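Long-range contacts in putative branched-chain amino acid ABC transporter (Rhodospirillum rubrum ATCC 11170, PDB 3HUT), which probably binds branched-chain or related amino acids outside the cytoplasmic membrane and delivers them to an ABC transporter: residues E26-L30 with A266-Y271; A64-V68 with I91-M97. Residue numbers count along the deposited sequence, not the author numbering.

Contact 1 (E26-L30 with A266-Y271); sequences EAARL and AYETLY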
ATOM      1  N   GLU A  26     -15.019   0.525   8.596  1.00  8.49           N
ATOM      2  CA  GLU A  26     -15.657  -0.745   8.269  1.00  9.08           C
ATOM      3  C   GLU A  26     -14.660  -1.878   8.515  1.00  8.93           C
ATOM      4  O   GLU A  26     -14.989  -2.894   9.124  1.00  8.46           O
ATOM      5  CB  GLU A  26     -16.109  -0.760   6.809  1.00  9.98           C
ATOM      6  CG  GLU A  26     -17.209   0.245   6.482  1.00 12.37           C
ATOM      7  CD  GLU A  26     -17.732   0.097   5.065  1.00 16.28           C
ATOM      8  OE1 GLU A  26     -16.911  -0.068   4.138  1.00 16.48           O
ATOM      9  OE2 GLU A  26     -18.965   0.153   4.874  1.00 18.56           O
ATOM     10  N   ALA A  27     -13.432  -1.684   8.048  1.00  8.32           N
ATOM     11  CA  ALA A  27     -12.382  -2.679   8.213  1.00  7.96           C
ATOM     12  C   ALA A  27     -11.988  -2.816   9.680  1.00  8.64           C
ATOM     13  O   ALA A  27     -11.804  -3.928  10.181  1.00  8.61           O
ATOM     14  CB  ALA A  27     -11.168  -2.293   7.377  1.00  8.85           C
ATOM     15  N   ALA A  28     -11.862  -1.684  10.366  1.00  8.43           N
ATOM     16  CA  ALA A  28     -11.486  -1.681  11.780  1.00  8.66           C
ATOM     17  C   ALA A  28     -12.452  -2.513  12.613  1.00 10.59           C
ATOM     18  O   ALA A  28     -12.040  -3.341  13.430  1.00 10.75           O
ATOM     19  CB  ALA A  28     -11.452  -0.251  12.311  1.00  7.52           C
ATOM     20  N   ARG A  29     -13.740  -2.282  12.397  1.00 11.24           N
ATOM     21  CA  ARG A  29     -14.791  -2.987  13.118  1.00 12.50           C
ATOM     22  C   ARG A  29     -14.668  -4.503  12.970  1.00 10.54           C
ATOM     23  O   ARG A  29     -14.772  -5.241  13.948  1.00  8.99           O
ATOM     24  CB  ARG A  29     -16.155  -2.507  12.606  1.00 16.27           C
ATOM     25  CG  ARG A  29     -17.342  -3.411  12.914  1.00 23.22           C
ATOM     26  CD  ARG A  29     -17.756  -3.373  14.374  1.00 29.91           C
ATOM     27  NE  ARG A  29     -19.066  -3.997  14.562  1.00 35.16           N
ATOM     28  CZ  ARG A  29     -19.660  -4.166  15.739  1.00 37.80           C
ATOM     29  NH1 ARG A  29     -19.062  -3.759  16.851  1.00 39.85           N
ATOM     30  NH2 ARG A  29     -20.856  -4.741  15.805  1.00 39.35           N
ATOM     31  N   LEU A  30     -14.445  -4.965  11.746  1.00  9.80           N
ATOM     32  CA  LEU A  30     -14.322  -6.397  11.486  1.00 10.55           C
ATOM     33  C   LEU A  30     -13.150  -7.006  12.259  1.00 10.71           C
ATOM     34  O   LEU A  30     -13.295  -8.027  12.928  1.00 10.61           O
ATOM     35  CB  LEU A  30     -14.131  -6.635   9.989  1.00 13.73           C
ATOM     36  CG  LEU A  30     -14.365  -8.048   9.452  1.00 15.66           C
ATOM     37  CD1 LEU A  30     -15.795  -8.473   9.731  1.00 16.96           C
ATOM     38  CD2 LEU A  30     -14.106  -8.066   7.953  1.00 17.02           C
ATOM     39  N   ALA A 266     -15.820 -12.002   4.261  1.00  9.24           N
ATOM     40  CA  ALA A 266     -16.413 -11.407   5.454  1.00  9.55           C
ATOM     41  C   ALA A 266     -16.836  -9.967   5.202  1.00  9.77           C
ATOM     42  O   ALA A 266     -17.918  -9.544   5.621  1.00 10.29           O
ATOM     43  CB  ALA A 266     -15.422 -11.449   6.611  1.00  9.68           C
ATOM     44  N   TYR A 267     -15.972  -9.224   4.518  1.00 10.25           N
ATOM     45  CA  TYR A 267     -16.213  -7.818   4.211  1.00 12.33           C
ATOM     46  C   TYR A 267     -17.414  -7.591   3.290  1.00 11.86           C
ATOM     47  O   TYR A 267     -18.273  -6.750   3.568  1.00 11.70           O
ATOM     48  CB  TYR A 267     -14.968  -7.213   3.563  1.00 12.53           C
ATOM     49  CG  TYR A 267     -14.965  -5.707   3.553  1.00 12.66           C
ATOM     50  CD1 TYR A 267     -14.306  -4.990   4.552  1.00 12.95           C
ATOM     51  CD2 TYR A 267     -15.631  -4.995   2.557  1.00 12.49           C
ATOM     52  CE1 TYR A 267     -14.309  -3.600   4.557  1.00 13.56           C
ATOM     53  CE2 TYR A 267     -15.641  -3.603   2.555  1.00 14.80           C
ATOM     54  CZ  TYR A 267     -14.976  -2.914   3.559  1.00 13.07           C
ATOM     55  OH  TYR A 267     -14.966  -1.541   3.558  1.00 18.18           O
ATOM     56  N   GLU A 268     -17.460  -8.332   2.187  1.00 12.49           N
ATOM     57  CA  GLU A 268     -18.550  -8.198   1.226  1.00 12.17           C
ATOM     58  C   GLU A 268     -19.873  -8.611   1.851  1.00 11.92           C
ATOM     59  O   GLU A 268     -20.902  -7.972   1.633  1.00 11.55           O
ATOM     60  CB  GLU A 268     -18.271  -9.046  -0.020  1.00 12.16           C
ATOM     61  CG  GLU A 268     -16.952  -8.708  -0.694  1.00 16.46           C
ATOM     62  CD  GLU A 268     -16.757  -9.434  -2.016  1.00 19.92           C
ATOM     63  OE1 GLU A 268     -17.001 -10.659  -2.070  1.00 21.79           O
ATOM     64  OE2 GLU A 268     -16.347  -8.777  -2.998  1.00 21.72           O
ATOM     65  N   THR A 269     -19.835  -9.672   2.646  1.00 11.16           N
ATOM     66  CA  THR A 269     -21.030 -10.172   3.307  1.00 10.98           C
ATOM     67  C   THR A 269     -21.602  -9.148   4.282  1.00 12.43           C
ATOM     68  O   THR A 269     -22.806  -8.883   4.300  1.00 10.82           O
ATOM     69  CB  THR A 269     -20.728 -11.468   4.081  1.00  8.89           C
ATOM     70  OG1 THR A 269     -20.439 -12.518   3.151  1.00  7.95           O
ATOM     71  CG2 THR A 269     -21.914 -11.872   4.952  1.00  8.59           C
ATOM     72  N   LEU A 270     -20.725  -8.569   5.089  1.00 12.38           N
ATOM     73  CA  LEU A 270     -21.141  -7.598   6.087  1.00 14.45           C
ATOM     74  C   LEU A 270     -21.435  -6.201   5.556  1.00 14.31           C
ATOM     75  O   LEU A 270     -22.376  -5.554   6.012  1.00 15.75           O
ATOM     76  CB  LEU A 270     -20.074  -7.507   7.181  1.00 15.60           C
ATOM     77  CG  LEU A 270     -20.306  -6.501   8.307  1.00 18.78           C
ATOM     78  CD1 LEU A 270     -21.632  -6.786   8.994  1.00 21.15           C
ATOM     79  CD2 LEU A 270     -19.155  -6.589   9.301  1.00 20.13           C
ATOM     80  N   TYR A 271     -20.648  -5.743   4.589  1.00 13.90           N
ATOM     81  CA  TYR A 271     -20.814  -4.395   4.051  1.00 15.11           C
ATOM     82  C   TYR A 271     -21.448  -4.276   2.669  1.00 16.59           C
ATOM     83  O   TYR A 271     -21.740  -3.167   2.208  1.00 16.91           O
ATOM     84  CB  TYR A 271     -19.459  -3.683   4.079  1.00 12.46           C
ATOM     85  CG  TYR A 271     -18.895  -3.611   5.479  1.00 13.82           C
ATOM     86  CD1 TYR A 271     -19.569  -2.912   6.480  1.00 14.27           C
ATOM     87  CD2 TYR A 271     -17.717  -4.276   5.820  1.00 14.30           C
ATOM     88  CE1 TYR A 271     -19.092  -2.879   7.785  1.00 13.39           C
ATOM     89  CE2 TYR A 271     -17.230  -4.249   7.131  1.00 14.62           C
ATOM     90  CZ  TYR A 271     -17.926  -3.548   8.106  1.00 14.55           C
ATOM     91  OH  TYR A 271     -17.467  -3.518   9.402  1.00 15.38           O
TER
HETATM   92  O   HOH W   1     -21.196  -0.314   3.478  1.00 35.96           O

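Contact 2 (A64-V68 with I91-M97); sequences ARAFV and IYGKEGM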
ATOM      1  N   ALA A  64      -4.536  14.895  18.268  1.00 11.06           N
ATOM      2  CA  ALA A  64      -3.328  14.287  18.819  1.00 10.11           C
ATOM      3  C   ALA A  64      -3.095  14.706  20.269  1.00 11.54           C
ATOM      4  O   ALA A  64      -2.739  13.881  21.106  1.00 11.40           O
ATOM      5  CB  ALA A  64      -2.123  14.661  17.966  1.00 10.27           C
ATOM      6  N   ARG A  65      -3.288  15.989  20.558  1.00 13.59           N
ATOM      7  CA  ARG A  65      -3.115  16.500  21.913  1.00 14.44           C
ATOM      8  C   ARG A  65      -4.107  15.771  22.821  1.00 13.28           C
ATOM      9  O   ARG A  65      -3.768  15.360  23.928  1.00 11.61           O
ATOM     10  CB  ARG A  65      -3.429  18.000  21.965  1.00 18.77           C
ATOM     11  CG  ARG A  65      -4.932  18.248  22.083  1.00 27.15           C
ATOM     12  CD  ARG A  65      -5.382  19.684  21.948  1.00 31.81           C
ATOM     13  NE  ARG A  65      -6.830  19.731  21.745  1.00 34.47           N
ATOM     14  CZ  ARG A  65      -7.726  19.215  22.583  1.00 36.70           C
ATOM     15  NH1 ARG A  65      -7.327  18.609  23.696  1.00 37.68           N
ATOM     16  NH2 ARG A  65      -9.025  19.301  22.310  1.00 34.88           N
ATOM     17  N   ALA A  66      -5.341  15.628  22.337  1.00 12.00           N
ATOM     18  CA  ALA A  66      -6.408  14.979  23.090  1.00 11.83           C
ATOM     19  C   ALA A  66      -6.083  13.528  23.442  1.00 12.30           C
ATOM     20  O   ALA A  66      -6.271  13.108  24.583  1.00 11.64           O
ATOM     21  CB  ALA A  66      -7.723  15.053  22.301  1.00 11.92           C
ATOM     22  N   PHE A  67      -5.607  12.760  22.463  1.00 10.85           N
ATOM     23  CA  PHE A  67      -5.252  11.366  22.710  1.00 10.54           C
ATOM     24  C   PHE A  67      -4.087  11.268  23.692  1.00 11.09           C
ATOM     25  O   PHE A  67      -4.062  10.395  24.560  1.00 12.02           O
ATOM     26  CB  PHE A  67      -4.854  10.658  21.411  1.00  7.68           C
ATOM     27  CG  PHE A  67      -6.012  10.325  20.506  1.00  9.30           C
ATOM     28  CD1 PHE A  67      -7.274  10.061  21.025  1.00  7.91           C
ATOM     29  CD2 PHE A  67      -5.817  10.217  19.131  1.00  9.09           C
ATOM     30  CE1 PHE A  67      -8.327   9.691  20.184  1.00  9.05           C
ATOM     31  CE2 PHE A  67      -6.861   9.849  18.284  1.00 10.08           C
ATOM     32  CZ  PHE A  67      -8.117   9.586  18.808  1.00  8.54           C
ATOM     33  N   VAL A  68      -3.114  12.159  23.537  1.00 11.77           N
ATOM     34  CA  VAL A  68      -1.942  12.173  24.407  1.00 12.04           C
ATOM     35  C   VAL A  68      -2.359  12.455  25.850  1.00 13.48           C
ATOM     36  O   VAL A  68      -1.855  11.837  26.789  1.00 12.11           O
ATOM     37  CB  VAL A  68      -0.920  13.244  23.932  1.00 10.84           C
ATOM     38  CG1 VAL A  68       0.165  13.465  24.997  1.00  8.40           C
ATOM     39  CG2 VAL A  68      -0.282  12.793  22.619  1.00 10.38           C
ATOM     40  N   ILE A  91       3.573  15.553  16.983  1.00  9.36           N
ATOM     41  CA  ILE A  91       3.128  15.599  18.370  1.00  9.08           C
ATOM     42  C   ILE A  91       3.337  14.243  19.044  1.00 10.07           C
ATOM     43  O   ILE A  91       3.910  14.158  20.131  1.00 11.80           O
ATOM     44  CB  ILE A  91       1.635  15.981  18.444  1.00 10.65           C
ATOM     45  CG1 ILE A  91       1.468  17.445  18.021  1.00 12.81           C
ATOM     46  CG2 ILE A  91       1.094  15.739  19.854  1.00 10.98           C
ATOM     47  CD1 ILE A  91       0.026  17.905  17.923  1.00 14.44           C
ATOM     48  N   TYR A  92       2.866  13.182  18.402  1.00  7.99           N
ATOM     49  CA  TYR A  92       3.022  11.844  18.958  1.00  7.79           C
ATOM     50  C   TYR A  92       4.488  11.489  19.217  1.00  7.71           C
ATOM     51  O   TYR A  92       4.816  10.906  20.246  1.00  7.51           O
ATOM     52  CB  TYR A  92       2.403  10.810  18.020  1.00  7.18           C
ATOM     53  CG  TYR A  92       0.905  10.946  17.848  1.00  8.76           C
ATOM     54  CD1 TYR A  92       0.069  11.161  18.946  1.00  9.53           C
ATOM     55  CD2 TYR A  92       0.318  10.807  16.591  1.00  9.11           C
ATOM     56  CE1 TYR A  92      -1.328  11.227  18.790  1.00  8.63           C
ATOM     57  CE2 TYR A  92      -1.066  10.871  16.427  1.00  8.21           C
ATOM     58  CZ  TYR A  92      -1.880  11.079  17.524  1.00  8.77           C
ATOM     59  OH  TYR A  92      -3.245  11.129  17.345  1.00  9.00           O
ATOM     60  N   GLY A  93       5.361  11.839  18.279  1.00  7.86           N
ATOM     61  CA  GLY A  93       6.774  11.540  18.439  1.00  9.52           C
ATOM     62  C   GLY A  93       7.347  12.240  19.655  1.00 10.94           C
ATOM     63  O   GLY A  93       8.069  11.643  20.453  1.00 10.40           O
ATOM     64  N   LYS A  94       7.023  13.519  19.793  1.00 10.97           N
ATOM     65  CA  LYS A  94       7.497  14.301  20.925  1.00 14.26           C
ATOM     66  C   LYS A  94       6.897  13.820  22.246  1.00 14.30           C
ATOM     67  O   LYS A  94       7.576  13.814  23.275  1.00 13.46           O
ATOM     68  CB  LYS A  94       7.155  15.780  20.718  1.00 17.51           C
ATOM     69  CG  LYS A  94       7.544  16.680  21.881  1.00 19.75           C
ATOM     70  CD  LYS A  94       7.140  18.119  21.615  1.00 22.57           C
ATOM     71  CE  LYS A  94       7.479  19.019  22.795  1.00 25.22           C
ATOM     72  NZ  LYS A  94       6.995  20.415  22.580  1.00 25.20           N
ATOM     73  N   GLU A  95       5.636  13.399  22.219  1.00 12.84           N
ATOM     74  CA  GLU A  95       4.960  12.951  23.436  1.00 12.27           C
ATOM     75  C   GLU A  95       5.151  11.477  23.794  1.00 12.89           C
ATOM     76  O   GLU A  95       4.835  11.063  24.911  1.00 13.61           O
ATOM     77  CB  GLU A  95       3.461  13.256  23.346  1.00 13.36           C
ATOM     78  CG  GLU A  95       3.118  14.739  23.263  1.00 16.33           C
ATOM     79  CD  GLU A  95       3.657  15.530  24.439  1.00 20.43           C
ATOM     80  OE1 GLU A  95       3.664  14.985  25.564  1.00 21.31           O
ATOM     81  OE2 GLU A  95       4.065  16.697  24.242  1.00 20.38           O
ATOM     82  N   GLY A  96       5.658  10.683  22.857  1.00 11.88           N
ATOM     83  CA  GLY A  96       5.869   9.271  23.139  1.00 10.98           C
ATOM     84  C   GLY A  96       4.637   8.402  22.960  1.00 10.99           C
ATOM     85  O   GLY A  96       4.321   7.555  23.798  1.00  9.36           O
HETATM   86  N   MSE A  97       3.930   8.625  21.862  1.00  9.81           N
HETATM   87  CA  MSE A  97       2.731   7.859  21.539  1.00 10.26           C
HETATM   88  C   MSE A  97       2.994   7.104  20.245  1.00  8.73           C
HETATM   89  O   MSE A  97       3.327   7.714  19.236  1.00  9.74           O
HETATM   90  CB  MSE A  97       1.543   8.804  21.328  1.00 12.09           C
HETATM   91  CG  MSE A  97       0.265   8.122  20.854  1.00 11.30           C
HETATM   92 SE   MSE A  97      -0.625   7.099  22.231  1.00 19.94          SE
HETATM   93  CE  MSE A  97      -1.624   8.541  23.077  1.00 14.48           C
TER

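Contact 1 (E26-L30 with A266-Y271)
Helix 258-271 crosses helix 18-37 steeply, the axes of the two short segments lying 10.9 Å apart with 109° between their N-to-C directions. The contact packs a late helix onto the helix that follows the first strand of the parallel-sheet domain in this periplasmic binding protein fold. At that spacing the gap is bridged by two tyrosines one turn apart, both meeting E26. Y271 lays one ring face over E26: CB of E26 sits 3.6 Å from the ring centroid and 14° off its normal, a CH-pi contact. The ring reaches across to helix 18-37, where OH of Y271 meets the backbone O of E26 at 2.6 Å, a weak hydrogen bond; the same hydroxyl lies 3.5 Å from CG of R29, whose NE forms a salt bridge with D33. Y267 slips in beside the small A27, CB of A27 lying 4.4 Å from CE1 of Y267. OH of Y267 makes a short 2.5 Å approach to OE1 of E26. One turn on, L30 is the bump from the other side: its CD2 rests 3.9 Å from CB of A266 and its CD1 3.9 Å from CD2 of L270, filling the hollow between these residues. Y283 of helix 277-296 packs on both A27 and L30, adding a third helix. A water joins OE2 of E26 (2.7 Å) to the backbone O of Y271 (3.2 Å). The seam is thus mixed: leucine and alanine carbons supply close packing, while tyrosine hydroxyls and one solvated carboxylate add a modest polar component.

Contact 2 (A64-V68 with I91-M97)
Two neighbouring helices of the parallel-sheet domain run nearly alongside each other here: the axes of the short segments 64-68 and 91-95 lie 10.1 Å apart at 29°, and their side chains mesh without a polar bond between them. Y92 leaves its backbone sideways, but its m rotamer carries the ring across to helix 57-69 and against the small A64, where CZ of Y92 lies 3.6 Å from CB of A64 and OH 3.5 Å from CA of A64. The F67 ring, also m, packs on V76 of strand 73-78 and on L49 and A51 of strand 46-52; its edge atom CD2 is 3.3 Å from OH of Y92, a hydroxyl that hydrogen-bonds to E10. V68 adopts the t rotamer: CG2 meets the edge of the Y92 ring (4.0 Å to CD1), and both methyls pack against the aliphatic part of E95, CG1 being 3.7 Å from its CG. I91, m and then t, lays its side chain along A64, with CG2 and CD1 of I91 each 3.9 Å from CB of A64. Helix 82-95 ends at E95; G96 follows with positive phi (83°) and turns the chain back toward helix 57-69, M97 N bonding to Y92 O at 2.9 Å. The selenomethionine M97 folds its t, p, p side chain so that CE lies 3.4 Å from O of F67 and 3.9 Å from CA of V68. V76 also lies against Y92 and M97. Shape and apolar contact therefore hold the two segments together, and the tyrosine hydroxyl, set among carbon neighbours, finds its polar partner in E10 of strand 5-11.

From the N terminus, the chain forms strand 5-11 and helix 18-37, which carries the first half of contact 1. It then passes strand 46-52 to helix 57-69, strand 73-78 and helix 82-95, where contact 2 closes a short loop of 22 intervening residues: an alpha-beta-alpha unit, two consecutive helices packed beside each other and joined through strand 73-78. The chain next runs through the second, mixed sheet and its helices before helix 258-271 returns to helix 18-37, so contact 1 spans 235 residues and encloses contact 2. Contact 2 is thus local to one domain, whereas contact 1 brings a late helix back onto it. The contact centres lie 29 Å apart, without touching.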